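Long-range contacts in catechol 2,3-dioxygenase (PDB 3HPY), which probably catalyses the iron(II)-dependent extradiol cleavage of catechol by O2 to 2-hydroxy-6-oxohexa-2,4-dienoate, as a homotetramer in aromatic hydrocarbon breakdown: residues 153-158 and 201-206; 160-165 and 205-210; 174-179 and 193-198. All coordinates share one frame; numbering follows the deposited sequence.

Interaction 1 (153-158 and 201-206); sequences DHCLLY and HDIAFV. With FE (Fe (III) ion), chain I; MCT (4-methylcatechol), chain J.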
loop_
_atom_site.group_PDB
_atom_site.type_symbol
_atom_site.label_atom_id
_atom_site.label_comp_id
_atom_site.label_asym_id
_atom_site.label_seq_id
_atom_site.Cartn_x
_atom_site.Cartn_y
_atom_site.Cartn_z
ATOM N N ASP C 153 -6.947 -0.638 -20.125
ATOM C CA ASP C 153 -7.392 -1.949 -19.651
ATOM C C ASP C 153 -8.612 -2.511 -20.364
ATOM O O ASP C 153 -8.670 -3.702 -20.664
ATOM C CB ASP C 153 -7.703 -1.896 -18.156
ATOM C CG ASP C 153 -7.657 -3.255 -17.515
ATOM O OD1 ASP C 153 -6.528 -3.778 -17.349
ATOM O OD2 ASP C 153 -8.737 -3.806 -17.195
ATOM N N HIS C 154 -9.589 -1.644 -20.606
ATOM C CA HIS C 154 -10.826 -2.037 -21.255
ATOM C C HIS C 154 -11.747 -0.837 -21.358
ATOM O O HIS C 154 -11.334 0.306 -21.171
ATOM C CB HIS C 154 -11.543 -3.100 -20.428
ATOM C CG HIS C 154 -11.921 -2.642 -19.054
ATOM N ND1 HIS C 154 -11.031 -2.637 -18.000
ATOM C CD2 HIS C 154 -13.097 -2.190 -18.554
ATOM C CE1 HIS C 154 -11.644 -2.209 -16.910
ATOM N NE2 HIS C 154 -12.897 -1.931 -17.219
ATOM N N CYS C 155 -13.012 -1.123 -21.660
ATOM C CA CYS C 155 -14.040 -0.100 -21.750
ATOM C C CYS C 155 -15.348 -0.820 -21.489
ATOM O O CYS C 155 -15.424 -2.048 -21.600
ATOM C CB CYS C 155 -14.060 0.566 -23.132
ATOM S SG CYS C 155 -14.775 -0.432 -24.471
ATOM N N LEU C 156 -16.371 -0.067 -21.112
ATOM C CA LEU C 156 -17.670 -0.654 -20.843
ATOM C C LEU C 156 -18.663 0.060 -21.743
ATOM O O LEU C 156 -18.816 1.277 -21.666
ATOM C CB LEU C 156 -18.035 -0.466 -19.368
ATOM C CG LEU C 156 -19.217 -1.248 -18.788
ATOM C CD1 LEU C 156 -19.237 -1.089 -17.274
ATOM C CD2 LEU C 156 -20.516 -0.745 -19.375
ATOM N N LEU C 157 -19.319 -0.706 -22.609
ATOM C CA LEU C 157 -20.287 -0.152 -23.542
ATOM C C LEU C 157 -21.714 -0.449 -23.131
ATOM O O LEU C 157 -21.999 -1.471 -22.502
ATOM C CB LEU C 157 -20.067 -0.710 -24.950
ATOM C CG LEU C 157 -18.696 -0.553 -25.603
ATOM C CD1 LEU C 157 -18.046 0.763 -25.180
ATOM C CD2 LEU C 157 -17.844 -1.736 -25.219
ATOM N N TYR C 158 -22.605 0.462 -23.507
ATOM C CA TYR C 158 -24.029 0.339 -23.233
ATOM C C TYR C 158 -24.773 0.307 -24.554
ATOM O O TYR C 158 -24.660 1.223 -25.359
ATOM C CB TYR C 158 -24.525 1.524 -22.416
ATOM C CG TYR C 158 -24.566 1.270 -20.937
ATOM C CD1 TYR C 158 -23.408 0.945 -20.234
ATOM C CD2 TYR C 158 -25.762 1.381 -20.228
ATOM C CE1 TYR C 158 -23.438 0.742 -18.855
ATOM C CE2 TYR C 158 -25.803 1.177 -18.848
ATOM C CZ TYR C 158 -24.636 0.859 -18.169
ATOM O OH TYR C 158 -24.656 0.670 -16.808
ATOM N N HIS C 201 -11.158 -8.946 -17.445
ATOM C CA HIS C 201 -11.919 -8.552 -18.632
ATOM C C HIS C 201 -11.202 -7.534 -19.507
ATOM O O HIS C 201 -10.485 -6.650 -19.024
ATOM C CB HIS C 201 -13.298 -8.011 -18.260
ATOM C CG HIS C 201 -13.260 -6.695 -17.553
ATOM N ND1 HIS C 201 -12.350 -6.417 -16.557
ATOM C CD2 HIS C 201 -14.049 -5.600 -17.660
ATOM C CE1 HIS C 201 -12.580 -5.208 -16.079
ATOM N NE2 HIS C 201 -13.607 -4.690 -16.730
ATOM N N ASP C 202 -11.395 -7.674 -20.810
ATOM C CA ASP C 202 -10.801 -6.756 -21.762
ATOM C C ASP C 202 -11.888 -5.805 -22.244
ATOM O O ASP C 202 -11.601 -4.736 -22.784
ATOM C CB ASP C 202 -10.193 -7.542 -22.922
ATOM C CG ASP C 202 -8.929 -8.283 -22.510
ATOM O OD1 ASP C 202 -7.851 -7.653 -22.479
ATOM O OD2 ASP C 202 -9.031 -9.487 -22.189
ATOM N N ILE C 203 -13.140 -6.195 -22.018
ATOM C CA ILE C 203 -14.278 -5.385 -22.422
ATOM C C ILE C 203 -15.549 -5.884 -21.736
ATOM O O ILE C 203 -15.659 -7.070 -21.397
ATOM C CB ILE C 203 -14.458 -5.422 -23.967
ATOM C CG1 ILE C 203 -15.454 -4.346 -24.412
ATOM C CG2 ILE C 203 -14.928 -6.805 -24.404
ATOM C CD1 ILE C 203 -15.449 -4.097 -25.924
ATOM N N ALA C 204 -16.499 -4.977 -21.512
ATOM C CA ALA C 204 -17.763 -5.349 -20.873
ATOM C C ALA C 204 -18.917 -4.605 -21.524
ATOM O O ALA C 204 -18.719 -3.551 -22.122
ATOM C CB ALA C 204 -17.724 -5.044 -19.375
ATOM N N PHE C 205 -20.113 -5.177 -21.408
ATOM C CA PHE C 205 -21.337 -4.606 -21.980
ATOM C C PHE C 205 -22.486 -4.687 -20.977
ATOM O O PHE C 205 -22.605 -5.653 -20.213
ATOM C CB PHE C 205 -21.786 -5.358 -23.247
ATOM C CG PHE C 205 -20.862 -5.208 -24.422
ATOM C CD1 PHE C 205 -19.779 -6.068 -24.593
ATOM C CD2 PHE C 205 -21.081 -4.215 -25.366
ATOM C CE1 PHE C 205 -18.931 -5.938 -25.686
ATOM C CE2 PHE C 205 -20.235 -4.076 -26.464
ATOM C CZ PHE C 205 -19.158 -4.940 -26.623
ATOM N N VAL C 206 -23.337 -3.669 -20.993
ATOM C CA VAL C 206 -24.492 -3.642 -20.111
ATOM C C VAL C 206 -25.728 -3.386 -20.972
ATOM O O VAL C 206 -25.721 -2.493 -21.819
ATOM C CB VAL C 206 -24.355 -2.541 -19.048
ATOM C CG1 VAL C 206 -25.564 -2.548 -18.133
ATOM C CG2 VAL C 206 -23.098 -2.767 -18.233
HETATM FE FE FE I . -14.297 -0.566 -15.863
HETATM C C1 MCT J . -17.708 -3.006 -13.060
HETATM C C2 MCT J . -17.524 -1.916 -13.927
HETATM C C3 MCT J . -16.236 -1.663 -14.453
HETATM O O3 MCT J . -16.056 -0.625 -15.274
HETATM C C4 MCT J . -15.135 -2.499 -14.121
HETATM O O4 MCT J . -13.902 -2.236 -14.640
HETATM C C5 MCT J . -15.324 -3.603 -13.245
HETATM C C6 MCT J . -16.619 -3.848 -12.722
HETATM C C MCT J . -19.065 -3.279 -12.494
HETATM O O HOH W 1 -9.338 -6.305 -16.574
#
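His154 reaches from strand 153-158 to the iron, its CG held in the crowded position between the backbone N and the carbonyl carbon (chi1 61°). CB points toward segment 201-206, and beyond it the ring crosses that of His201 obliquely, the planes at 47°. His201 NE2 lies over the face, nearest NE2, CE1 and CD2. His154 CE1 is 3.2 Å from both His201 NE2 and MCT O4, while CD2 approaches the iron. His154 ND1 gives its hydrogen to the anti lone pair of Asp153 OD2 (2.7 Å), nearly in the ring plane, which fixes the ring's rotation and leaves His154 NE2 to bind FE at 2.4 Å. His154 NE2 and His201 NE2, 2.9 Å apart, have no hydrogen to share. A water donates to both Asp153 OD2 and His201 O. His216 and Glu267 complete the two-histidine, one-carboxylate facial triad of extradiol dioxygenases, and 4-methylcatechol chelates the metal through O3 and O4. His201 meets the ligand edge-on, NE2 making a weak bond to MCT O4 (3.2 Å, 132°). Leu156, on the face shared with Ala204 and Val206, brings CD1 to 3.8 Å from MCT O3. Three backbone hydrogen bonds pair the parallel strands: Ala204 N to Cys155 O, Leu157 N to Ala204 O and Val206 N to Leu157 O. On the opposite face Leu157 CD2 lies over the Phe205 ring and presses on Ile203 CD1 (3.4 Å), whereas Val206 CB sits over the Tyr158 ring.

Interaction 2 (160-165 and 205-210); sequences PNIAEV and FVEYPE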
loop_
_atom_site.group_PDB
_atom_site.type_symbol
_atom_site.label_atom_id
_atom_site.label_comp_id
_atom_site.label_asym_id
_atom_site.label_seq_id
_atom_site.Cartn_x
_atom_site.Cartn_y
_atom_site.Cartn_z
ATOM N N PRO C 160 -28.198 -2.164 -26.802
ATOM C CA PRO C 160 -29.175 -3.259 -26.816
ATOM C C PRO C 160 -28.618 -4.596 -27.318
ATOM O O PRO C 160 -27.540 -4.644 -27.923
ATOM C CB PRO C 160 -30.277 -2.720 -27.726
ATOM C CG PRO C 160 -29.508 -1.861 -28.702
ATOM C CD PRO C 160 -28.549 -1.126 -27.790
ATOM N N ASN C 161 -29.364 -5.669 -27.055
ATOM C CA ASN C 161 -29.011 -7.025 -27.477
ATOM C C ASN C 161 -27.620 -7.455 -27.021
ATOM O O ASN C 161 -26.730 -7.659 -27.844
ATOM C CB ASN C 161 -29.102 -7.136 -29.002
ATOM C CG ASN C 161 -30.332 -6.449 -29.562
ATOM O OD1 ASN C 161 -31.462 -6.768 -29.186
ATOM N ND2 ASN C 161 -30.120 -5.493 -30.458
ATOM N N ILE C 162 -27.441 -7.598 -25.711
ATOM C CA ILE C 162 -26.155 -8.002 -25.148
ATOM C C ILE C 162 -25.873 -9.467 -25.477
ATOM O O ILE C 162 -24.726 -9.855 -25.703
ATOM C CB ILE C 162 -26.144 -7.816 -23.607
ATOM C CG1 ILE C 162 -26.427 -6.353 -23.256
ATOM C CG2 ILE C 162 -24.811 -8.232 -23.038
ATOM C CD1 ILE C 162 -25.489 -5.358 -23.919
ATOM N N ALA C 163 -26.930 -10.276 -25.501
ATOM C CA ALA C 163 -26.797 -11.696 -25.810
ATOM C C ALA C 163 -26.112 -11.885 -27.155
ATOM O O ALA C 163 -25.139 -12.629 -27.262
ATOM C CB ALA C 163 -28.160 -12.365 -25.821
ATOM N N GLU C 164 -26.619 -11.212 -28.183
ATOM C CA GLU C 164 -26.021 -11.324 -29.507
ATOM C C GLU C 164 -24.571 -10.852 -29.484
ATOM O O GLU C 164 -23.708 -11.477 -30.115
ATOM C CB GLU C 164 -26.815 -10.516 -30.537
ATOM C CG GLU C 164 -28.193 -11.082 -30.877
ATOM C CD GLU C 164 -28.868 -10.321 -32.017
ATOM O OE1 GLU C 164 -30.097 -10.467 -32.197
ATOM O OE2 GLU C 164 -28.162 -9.578 -32.739
ATOM N N VAL C 165 -24.295 -9.758 -28.766
ATOM C CA VAL C 165 -22.920 -9.253 -28.684
ATOM C C VAL C 165 -22.025 -10.321 -28.070
ATOM O O VAL C 165 -20.914 -10.561 -28.542
ATOM C CB VAL C 165 -22.805 -7.974 -27.820
ATOM C CG1 VAL C 165 -21.330 -7.610 -27.615
ATOM C CG2 VAL C 165 -23.515 -6.822 -28.500
ATOM N N PHE C 205 -20.113 -5.177 -21.408
ATOM C CA PHE C 205 -21.337 -4.606 -21.980
ATOM C C PHE C 205 -22.486 -4.687 -20.977
ATOM O O PHE C 205 -22.605 -5.653 -20.213
ATOM C CB PHE C 205 -21.786 -5.358 -23.247
ATOM C CG PHE C 205 -20.862 -5.208 -24.422
ATOM C CD1 PHE C 205 -19.779 -6.068 -24.593
ATOM C CD2 PHE C 205 -21.081 -4.215 -25.366
ATOM C CE1 PHE C 205 -18.931 -5.938 -25.686
ATOM C CE2 PHE C 205 -20.235 -4.076 -26.464
ATOM C CZ PHE C 205 -19.158 -4.940 -26.623
ATOM N N VAL C 206 -23.337 -3.669 -20.993
ATOM C CA VAL C 206 -24.492 -3.642 -20.111
ATOM C C VAL C 206 -25.728 -3.386 -20.972
ATOM O O VAL C 206 -25.721 -2.493 -21.819
ATOM C CB VAL C 206 -24.355 -2.541 -19.048
ATOM C CG1 VAL C 206 -25.564 -2.548 -18.133
ATOM C CG2 VAL C 206 -23.098 -2.767 -18.233
ATOM N N GLU C 207 -26.771 -4.184 -20.760
ATOM C CA GLU C 207 -28.013 -4.064 -21.527
ATOM C C GLU C 207 -28.558 -2.650 -21.417
ATOM O O GLU C 207 -28.753 -2.144 -20.318
ATOM C CB GLU C 207 -29.055 -5.053 -21.010
ATOM C CG GLU C 207 -30.286 -5.200 -21.901
ATOM C CD GLU C 207 -29.997 -5.968 -23.190
ATOM O OE1 GLU C 207 -29.460 -7.097 -23.107
ATOM O OE2 GLU C 207 -30.316 -5.451 -24.286
ATOM N N TYR C 208 -28.801 -2.017 -22.558
ATOM C CA TYR C 208 -29.308 -0.656 -22.567
ATOM C C TYR C 208 -30.115 -0.383 -23.834
ATOM O O TYR C 208 -29.702 -0.753 -24.931
ATOM C CB TYR C 208 -28.137 0.317 -22.483
ATOM C CG TYR C 208 -28.527 1.726 -22.130
ATOM C CD1 TYR C 208 -29.160 2.009 -20.921
ATOM C CD2 TYR C 208 -28.224 2.786 -22.983
ATOM C CE1 TYR C 208 -29.483 3.316 -20.567
ATOM C CE2 TYR C 208 -28.540 4.096 -22.641
ATOM C CZ TYR C 208 -29.169 4.354 -21.433
ATOM O OH TYR C 208 -29.474 5.654 -21.090
ATOM N N PRO C 209 -31.280 0.273 -23.692
ATOM C CA PRO C 209 -32.158 0.604 -24.820
ATOM C C PRO C 209 -31.480 1.418 -25.923
ATOM O O PRO C 209 -31.741 1.200 -27.107
ATOM C CB PRO C 209 -33.291 1.372 -24.154
ATOM C CG PRO C 209 -33.384 0.716 -22.816
ATOM C CD PRO C 209 -31.932 0.598 -22.412
ATOM N N GLU C 210 -30.620 2.356 -25.533
ATOM C CA GLU C 210 -29.913 3.203 -26.495
ATOM C C GLU C 210 -28.686 2.461 -26.997
ATOM O O GLU C 210 -28.094 1.676 -26.259
ATOM C CB GLU C 210 -29.468 4.505 -25.830
ATOM C CG GLU C 210 -29.550 5.730 -26.721
ATOM C CD GLU C 210 -30.978 6.222 -26.885
ATOM O OE1 GLU C 210 -31.786 5.519 -27.539
ATOM O OE2 GLU C 210 -31.291 7.308 -26.348
HETATM O O HOH W 2 -29.474 -9.375 -24.671
#
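Within the beta-alpha-beta-beta-beta module of the glyoxalase-type (VOC) domain, the first turn of helix 162-171 settles on the end of strand 203-207, the parallel neighbour of the strand that precedes the helix. Ile162 has the most surface buried. Its CG1, anti to the carbonyl carbon (chi1 -58°), runs antiparallel to the Glu207 side chain, and Ile162 CD1 rests 3.6 Å from Val206 C and 3.8 Å from Phe205 CB. One turn along, Val165 crosses the Phe205 ring at about a right angle, with CG1 3.5 Å from the ring centroid, almost on the normal. Pro160 packs against the chain leaving the strand; its CD faces the carbonyl oxygens of both Tyr208 and Glu210, 3.2 Å from Glu210 O. Glu207, bent at chi2 (73°), curls its carboxylate back under the helix start. The Asn161 side chain makes no capping bond; instead both oxygens of Glu207 face backbone N-H groups of the first turn, where the helix dipole would favour a negative charge. Both direct bonds are weak: Asn161 N to Glu207 OE2 is bent at 124°, and Ile162 N to Glu207 OE1 is straighter but long at 3.3 Å. A water donates to Glu207 OE1 and accepts from Ala163 N, 2.8 Å from each.

Interaction 3 (174-179 and 193-198); sequences GFYLVE and WLSCSH. With MCT (4-methylcatechol), chain J.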
loop_
_atom_site.group_PDB
_atom_site.type_symbol
_atom_site.label_atom_id
_atom_site.label_comp_id
_atom_site.label_asym_id
_atom_site.label_seq_id
_atom_site.Cartn_x
_atom_site.Cartn_y
_atom_site.Cartn_z
ATOM N N GLY C 174 -13.058 -15.273 -29.951
ATOM C CA GLY C 174 -12.281 -16.024 -28.985
ATOM C C GLY C 174 -12.333 -15.481 -27.567
ATOM O O GLY C 174 -11.388 -15.657 -26.797
ATOM N N PHE C 175 -13.425 -14.812 -27.213
ATOM C CA PHE C 175 -13.565 -14.293 -25.859
ATOM C C PHE C 175 -14.324 -15.312 -25.025
ATOM O O PHE C 175 -14.805 -16.323 -25.551
ATOM C CB PHE C 175 -14.322 -12.968 -25.853
ATOM C CG PHE C 175 -13.504 -11.802 -26.305
ATOM C CD1 PHE C 175 -12.972 -11.755 -27.593
ATOM C CD2 PHE C 175 -13.268 -10.742 -25.444
ATOM C CE1 PHE C 175 -12.217 -10.660 -28.012
ATOM C CE2 PHE C 175 -12.518 -9.641 -25.844
ATOM C CZ PHE C 175 -11.988 -9.593 -27.130
ATOM N N TYR C 176 -14.401 -15.064 -23.723
ATOM C CA TYR C 176 -15.118 -15.953 -22.819
ATOM C C TYR C 176 -15.640 -15.162 -21.637
ATOM O O TYR C 176 -15.021 -14.188 -21.221
ATOM C CB TYR C 176 -14.221 -17.095 -22.341
ATOM C CG TYR C 176 -13.106 -16.712 -21.386
ATOM C CD1 TYR C 176 -13.221 -16.950 -20.011
ATOM C CD2 TYR C 176 -11.915 -16.169 -21.863
ATOM C CE1 TYR C 176 -12.169 -16.662 -19.141
ATOM C CE2 TYR C 176 -10.858 -15.877 -21.005
ATOM C CZ TYR C 176 -10.990 -16.127 -19.649
ATOM O OH TYR C 176 -9.941 -15.846 -18.804
ATOM N N LEU C 177 -16.784 -15.587 -21.107
ATOM C CA LEU C 177 -17.425 -14.913 -19.983
ATOM C C LEU C 177 -16.676 -15.098 -18.677
ATOM O O LEU C 177 -16.452 -16.227 -18.233
ATOM C CB LEU C 177 -18.851 -15.438 -19.790
ATOM C CG LEU C 177 -19.983 -14.408 -19.726
ATOM C CD1 LEU C 177 -21.277 -15.090 -19.300
ATOM C CD2 LEU C 177 -19.626 -13.310 -18.763
ATOM N N VAL C 178 -16.295 -13.991 -18.045
ATOM C CA VAL C 178 -15.604 -14.089 -16.775
ATOM C C VAL C 178 -16.648 -13.867 -15.695
ATOM O O VAL C 178 -16.715 -14.612 -14.721
ATOM C CB VAL C 178 -14.479 -13.040 -16.643
ATOM C CG1 VAL C 178 -13.776 -13.229 -15.324
ATOM C CG2 VAL C 178 -13.488 -13.171 -17.804
ATOM N N GLU C 179 -17.477 -12.846 -15.876
ATOM C CA GLU C 179 -18.529 -12.559 -14.908
ATOM C C GLU C 179 -19.781 -11.972 -15.548
ATOM O O GLU C 179 -19.722 -11.344 -16.611
ATOM C CB GLU C 179 -18.031 -11.591 -13.833
ATOM C CG GLU C 179 -17.227 -12.223 -12.724
ATOM C CD GLU C 179 -17.088 -11.283 -11.537
ATOM O OE1 GLU C 179 -18.125 -10.742 -11.098
ATOM O OE2 GLU C 179 -15.956 -11.090 -11.044
ATOM N N TRP C 193 -18.982 -9.425 -18.621
ATOM C CA TRP C 193 -17.546 -9.090 -18.574
ATOM C C TRP C 193 -16.721 -10.129 -19.341
ATOM O O TRP C 193 -16.515 -11.247 -18.871
ATOM C CB TRP C 193 -17.066 -9.012 -17.116
ATOM C CG TRP C 193 -17.541 -7.776 -16.432
ATOM C CD1 TRP C 193 -16.820 -6.634 -16.197
ATOM C CD2 TRP C 193 -18.876 -7.501 -16.008
ATOM N NE1 TRP C 193 -17.631 -5.663 -15.665
ATOM C CE2 TRP C 193 -18.900 -6.167 -15.540
ATOM C CE3 TRP C 193 -20.063 -8.249 -15.991
ATOM C CZ2 TRP C 193 -20.069 -5.564 -15.052
ATOM C CZ3 TRP C 193 -21.224 -7.652 -15.508
ATOM C CH2 TRP C 193 -21.216 -6.320 -15.047
ATOM N N LEU C 194 -16.218 -9.738 -20.507
ATOM C CA LEU C 194 -15.470 -10.659 -21.355
ATOM C C LEU C 194 -13.939 -10.514 -21.355
ATOM O O LEU C 194 -13.405 -9.406 -21.288
ATOM C CB LEU C 194 -15.988 -10.526 -22.793
ATOM C CG LEU C 194 -17.508 -10.541 -23.000
ATOM C CD1 LEU C 194 -17.828 -9.991 -24.386
ATOM C CD2 LEU C 194 -18.059 -11.954 -22.825
ATOM N N SER C 195 -13.241 -11.643 -21.459
ATOM C CA SER C 195 -11.781 -11.648 -21.510
ATOM C C SER C 195 -11.310 -12.409 -22.747
ATOM O O SER C 195 -11.961 -13.348 -23.189
ATOM C CB SER C 195 -11.202 -12.313 -20.247
ATOM O OG SER C 195 -9.782 -12.455 -20.303
ATOM N N CYS C 196 -10.190 -11.978 -23.317
ATOM C CA CYS C 196 -9.594 -12.654 -24.468
ATOM C C CYS C 196 -8.163 -12.950 -24.048
ATOM O O CYS C 196 -7.257 -13.031 -24.879
ATOM C CB CYS C 196 -9.602 -11.742 -25.702
ATOM S SG CYS C 196 -8.731 -10.161 -25.521
ATOM N N SER C 197 -7.983 -13.121 -22.740
ATOM C CA SER C 197 -6.667 -13.336 -22.140
ATOM C C SER C 197 -6.879 -13.894 -20.727
ATOM O O SER C 197 -7.851 -14.610 -20.497
ATOM C CB SER C 197 -5.957 -11.984 -22.056
ATOM O OG SER C 197 -6.695 -11.092 -21.220
ATOM N N HIS C 198 -5.972 -13.613 -19.789
ATOM C CA HIS C 198 -6.207 -14.069 -18.418
ATOM C C HIS C 198 -6.489 -12.888 -17.477
ATOM O O HIS C 198 -6.320 -12.976 -16.255
ATOM C CB HIS C 198 -5.075 -14.970 -17.867
ATOM C CG HIS C 198 -3.727 -14.326 -17.813
ATOM N ND1 HIS C 198 -2.740 -14.591 -18.740
ATOM C CD2 HIS C 198 -3.198 -13.428 -16.949
ATOM C CE1 HIS C 198 -1.663 -13.885 -18.451
ATOM N NE2 HIS C 198 -1.914 -13.168 -17.370
HETATM C C1 MCT J . -17.708 -3.006 -13.060
HETATM C C2 MCT J . -17.524 -1.916 -13.927
HETATM C C3 MCT J . -16.236 -1.663 -14.453
HETATM O O3 MCT J . -16.056 -0.625 -15.274
HETATM C C4 MCT J . -15.135 -2.499 -14.121
HETATM O O4 MCT J . -13.902 -2.236 -14.640
HETATM C C5 MCT J . -15.324 -3.603 -13.245
HETATM C C6 MCT J . -16.619 -3.848 -12.722
HETATM C C MCT J . -19.065 -3.279 -12.494
#
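Strands 176-182 and 189-195 form a beta hairpin of the glyoxalase-type domain, and these segments are its end next to the start of strand 176-182. Four backbone hydrogen bonds hold it. Tyr176 and Ser195 are a hydrogen-bonded pair, bonded in both directions, Leu177 and Leu194 the non-hydrogen-bonded pair beside them. A classic beta bulge follows, in which Val178 and Glu179 both face Trp193: Val178 N reaches Trp193 O (2.9 Å), almost along the C=O axis, and Trp193 N returns a bond to Glu179 O. The helical backbone of Val178 (psi -46°) accommodates the extra residue.

Side-chain polar bonds secure the turn after the strand. Ser195 OG, anti to its backbone N, accepts from Ser197 N at 3.1 Å in an ST turn and is also bonded to Lys199 O. Tyr176, its CG in the crowded position between N and the carbonyl carbon (chi1 70°), carries OH across to Ser197 O (3.0 Å), the acceptor lying in the ring plane. Just beyond, His198 stacks on His198 of a second subunit.

In the apolar packing, Val178 CG2 presses on Ser195 CB at 3.5 Å, tighter than usual, and near helix 162-171 Phe175 CD2 touches Leu194 CB. Ring contacts come at both ends. Trp193 sets the edge of its indole, at CE3, against Glu179 O (3.2 Å), and Trp193 CZ2 lies 3.6 Å from C of 4-methylcatechol. Cys196 CB makes a CH-pi contact over the centre of the Phe175 ring, 3.5 Å from the centroid, and Cys196 SG adds an oblique sulfur-aromatic contact at 4.2 Å from the same centroid.

In the fold
After the N-terminal half, strand 151-159 leads into helix 162-171, then the hairpin 176-182/189-195 and strand 203-207. Interaction 1 closes a loop by pairing the first and last of these elements. Interaction 2 shares Phe205 and Val206 with it; both loops end on strand 203-207, the second starting inside the first and closing slightly later. Interaction 3 is nested inside both. Its strand 189-195 is the sheet neighbour of 203-207, so Leu194 joins Asp202 and Ile203, and Trp193 packs on His201 beside the ligand. Together they join the hairpin and the iron-bearing strand through 203-207 in one sheet, with helix 162-171 packed on it, interactions 2 and 3 lying about 17 Å apart between centres.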